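Local coordinates for uncharacterized protein (Thermoplasma acidophilum, PDB 3M4R), which is of unknown function but binds zinc through a class II aldolase/adducin-type domain, part of a longer protein probably acting as an oxidoreductase, at residues 95-100 and 116-121. Residues are numbered along the deposited sequence; the frame is centred on the assembly and turned at random. Where two conformers were deposited one is given.
Sequences EAMVDY and ETFLHA. With ZN (zinc ion), chain B.
F118 reaches across from the short helix 117-121 and pushes the rim of its ring between M97 and Y100, two residues on helix 94-103. CE2 of F118 lies 3.5 Å from CG of M97, a contact near the plane of the phenyl ring. The selenium of this selenomethionine follows along the same rim: M97 SE sits 5.4 Å from the F118 ring centroid and 78° off its normal, a Met-aromatic contact made at the edge. At the adjoining ring atom, F118 CZ is 3.8 Å from Y100 CD1. The two rings form an offset edge-to-face pair, with the edge of F118 turned toward the face of Y100, centroids 5.9 Å apart and planes at 60°. Y100 holds CG anti to its backbone nitrogen (chi1 -169°), which carries the phenol out from helix 94-103 to meet F118, and its OH is hydrogen-bonded to the main-chain carbonyl oxygen of D82. In this class II aldolase/adducin domain the apolar contact joins helix 94-103 to the short helix 117-121, which follows the zinc ligand E116. Just ahead of F118, E116 chelates the zinc ion with both carboxylate oxygens, OE1 and OE2 each 2.3 Å from the metal. H130, H132 and H188 with a water complete the coordination. Farther out, A86 and A169 touch the F118 side chain, A169 coming from helix 166-175, while A86, I89 and M92 pack on Y100.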
ATOM      1  N   GLU A  95     -17.273   8.010  -4.375  1.00 26.19           N
ATOM      2  CA  GLU A  95     -17.507   8.626  -5.664  1.00 26.59           C
ATOM      3  C   GLU A  95     -16.636   9.869  -5.886  1.00 25.38           C
ATOM      4  O   GLU A  95     -15.988   9.994  -6.922  1.00 24.69           O
ATOM      5  CB  GLU A  95     -18.976   9.032  -5.765  1.00 27.03           C
ATOM      6  CG  GLU A  95     -19.447   9.267  -7.174  1.00 30.29           C
ATOM      7  CD  GLU A  95     -20.841   9.893  -7.249  1.00 32.53           C
ATOM      8  OE1 GLU A  95     -21.567   9.976  -6.220  1.00 35.76           O
ATOM      9  OE2 GLU A  95     -21.203  10.311  -8.363  1.00 33.15           O
ATOM     10  N   ALA A  96     -16.638  10.779  -4.908  1.00 24.37           N
ATOM     11  CA  ALA A  96     -15.827  11.991  -4.997  1.00 23.93           C
ATOM     12  C   ALA A  96     -14.342  11.642  -5.042  1.00 23.45           C
ATOM     13  O   ALA A  96     -13.543  12.264  -5.750  1.00 21.49           O
ATOM     14  CB  ALA A  96     -16.096  12.909  -3.826  1.00 23.56           C
HETATM   15  N   MSE A  97     -13.965  10.664  -4.233  1.00 23.70           N
HETATM   16  CA  MSE A  97     -12.612  10.191  -4.223  1.00 24.86           C
HETATM   17  C   MSE A  97     -12.205   9.704  -5.627  1.00 24.76           C
HETATM   18  O   MSE A  97     -11.135  10.087  -6.153  1.00 24.19           O
HETATM   19  CB  MSE A  97     -12.507   9.091  -3.141  1.00 24.79           C
HETATM   20  CG  MSE A  97     -11.180   8.840  -2.696  1.00 29.11           C
HETATM   21 SE   MSE A  97     -11.191   7.324  -1.444  1.00 27.50          SE
HETATM   22  CE  MSE A  97     -11.967   5.846  -2.457  1.00 27.84           C
ATOM     23  N   VAL A  98     -13.072   8.920  -6.276  1.00 25.05           N
ATOM     24  CA  VAL A  98     -12.739   8.403  -7.604  1.00 25.52           C
ATOM     25  C   VAL A  98     -12.584   9.540  -8.596  1.00 25.71           C
ATOM     26  O   VAL A  98     -11.661   9.543  -9.405  1.00 25.61           O
ATOM     27  CB  VAL A  98     -13.780   7.361  -8.106  1.00 25.76           C
ATOM     28  CG1 VAL A  98     -13.701   7.125  -9.611  1.00 25.33           C
ATOM     29  CG2 VAL A  98     -13.604   6.053  -7.325  1.00 27.46           C
ATOM     30  N   ASP A  99     -13.512  10.496  -8.556  1.00 25.84           N
ATOM     31  CA  ASP A  99     -13.433  11.656  -9.427  0.50 24.92           C
ATOM     32  C   ASP A  99     -12.152  12.441  -9.178  1.00 24.84           C
ATOM     33  O   ASP A  99     -11.507  12.900 -10.113  1.00 24.70           O
ATOM     34  CB  ASP A  99     -14.601  12.599  -9.197  0.50 25.15           C
ATOM     35  CG  ASP A  99     -14.699  13.640 -10.279  0.50 25.07           C
ATOM     36  OD1 ASP A  99     -14.678  13.254 -11.470  0.50 25.33           O
ATOM     37  OD2 ASP A  99     -14.739  14.831  -9.934  0.50 26.70           O
ATOM     38  N   TYR A 100     -11.800  12.628  -7.907  1.00 23.78           N
ATOM     39  CA  TYR A 100     -10.556  13.383  -7.563  1.00 22.10           C
ATOM     40  C   TYR A 100      -9.341  12.739  -8.175  1.00 23.01           C
ATOM     41  O   TYR A 100      -8.482  13.396  -8.797  1.00 22.39           O
ATOM     42  CB  TYR A 100     -10.387  13.497  -6.060  1.00 20.62           C
ATOM     43  CG  TYR A 100      -9.315  14.461  -5.582  1.00 18.21           C
ATOM     44  CD1 TYR A 100      -7.983  14.129  -5.628  1.00 15.80           C
ATOM     45  CD2 TYR A 100      -9.660  15.719  -5.069  1.00 19.16           C
ATOM     46  CE1 TYR A 100      -7.000  15.008  -5.157  1.00 18.33           C
ATOM     47  CE2 TYR A 100      -8.686  16.605  -4.623  1.00 16.87           C
ATOM     48  CZ  TYR A 100      -7.393  16.256  -4.672  1.00 18.13           C
ATOM     49  OH  TYR A 100      -6.467  17.161  -4.236  1.00 18.73           O
ATOM     50  N   GLU A 116      -7.826   2.563  -3.196  1.00 23.81           N
ATOM     51  CA  GLU A 116      -7.043   2.792  -1.968  1.00 23.75           C
ATOM     52  C   GLU A 116      -5.837   3.659  -2.158  1.00 23.16           C
ATOM     53  O   GLU A 116      -4.944   3.666  -1.297  1.00 22.75           O
ATOM     54  CB  GLU A 116      -6.608   1.421  -1.373  1.00 23.38           C
ATOM     55  CG  GLU A 116      -7.824   0.531  -1.248  1.00 24.15           C
ATOM     56  CD  GLU A 116      -7.710  -0.558  -0.212  1.00 26.46           C
ATOM     57  OE1 GLU A 116      -7.351  -1.701  -0.639  1.00 25.67           O
ATOM     58  OE2 GLU A 116      -8.026  -0.290   0.994  1.00 26.04           O
ATOM     59  N   THR A 117      -5.815   4.446  -3.240  1.00 21.97           N
ATOM     60  CA  THR A 117      -4.648   5.226  -3.578  1.00 21.10           C
ATOM     61  C   THR A 117      -4.213   6.162  -2.486  1.00 21.46           C
ATOM     62  O   THR A 117      -3.005   6.406  -2.317  1.00 21.09           O
ATOM     63  CB  THR A 117      -4.859   6.019  -4.923  1.00 22.18           C
ATOM     64  OG1 THR A 117      -4.923   5.077  -6.010  1.00 20.17           O
ATOM     65  CG2 THR A 117      -3.728   6.984  -5.148  1.00 21.88           C
ATOM     66  N   PHE A 118      -5.160   6.727  -1.759  1.00 21.01           N
ATOM     67  CA  PHE A 118      -4.782   7.675  -0.707  1.00 22.28           C
ATOM     68  C   PHE A 118      -4.035   7.038   0.466  1.00 22.74           C
ATOM     69  O   PHE A 118      -3.253   7.725   1.112  1.00 21.52           O
ATOM     70  CB  PHE A 118      -5.955   8.465  -0.204  1.00 22.31           C
ATOM     71  CG  PHE A 118      -6.424   9.511  -1.194  1.00 21.42           C
ATOM     72  CD1 PHE A 118      -5.647  10.612  -1.453  1.00 22.33           C
ATOM     73  CD2 PHE A 118      -7.582   9.337  -1.909  1.00 19.89           C
ATOM     74  CE1 PHE A 118      -6.057  11.569  -2.379  1.00 24.61           C
ATOM     75  CE2 PHE A 118      -8.010  10.310  -2.831  1.00 24.36           C
ATOM     76  CZ  PHE A 118      -7.232  11.424  -3.062  1.00 20.90           C
ATOM     77  N   LEU A 119      -4.182   5.721   0.687  1.00 23.71           N
ATOM     78  CA  LEU A 119      -3.320   5.056   1.716  1.00 24.03           C
ATOM     79  C   LEU A 119      -1.851   5.213   1.357  1.00 24.31           C
ATOM     80  O   LEU A 119      -0.948   5.381   2.231  1.00 24.40           O
ATOM     81  CB  LEU A 119      -3.621   3.559   1.859  1.00 24.92           C
ATOM     82  CG  LEU A 119      -5.032   3.116   2.243  1.00 27.01           C
ATOM     83  CD1 LEU A 119      -5.157   1.564   2.290  1.00 25.12           C
ATOM     84  CD2 LEU A 119      -5.464   3.752   3.572  1.00 25.20           C
ATOM     85  N   HIS A 120      -1.610   5.150   0.062  1.00 23.19           N
ATOM     86  CA  HIS A 120      -0.262   5.203  -0.495  1.00 23.14           C
ATOM     87  C   HIS A 120       0.305   6.630  -0.516  1.00 22.55           C
ATOM     88  O   HIS A 120       1.497   6.901  -0.144  1.00 22.78           O
ATOM     89  CB  HIS A 120      -0.323   4.614  -1.890  1.00 23.16           C
ATOM     90  CG  HIS A 120      -0.648   3.146  -1.881  1.00 22.75           C
ATOM     91  ND1 HIS A 120       0.343   2.181  -1.924  1.00 19.79           N
ATOM     92  CD2 HIS A 120      -1.827   2.481  -1.812  1.00 22.34           C
ATOM     93  CE1 HIS A 120      -0.227   0.982  -1.871  1.00 21.56           C
ATOM     94  NE2 HIS A 120      -1.541   1.129  -1.806  1.00 22.85           N
ATOM     95  N   ALA A 121      -0.527   7.536  -0.997  1.00 20.83           N
ATOM     96  CA  ALA A 121      -0.093   8.940  -1.187  1.00 20.81           C
ATOM     97  C   ALA A 121       0.260   9.574   0.132  1.00 20.31           C
ATOM     98  O   ALA A 121       1.203  10.349   0.208  1.00 20.79           O
ATOM     99  CB  ALA A 121      -1.207   9.800  -1.915  1.00 18.99           C
TER
HETATM  100 ZN    ZN B 220      -7.587  -2.514   1.469  1.00 37.37          ZN
HETATM  101  O   HOH W   1      -9.557  -2.636   1.026  1.00 21.59           O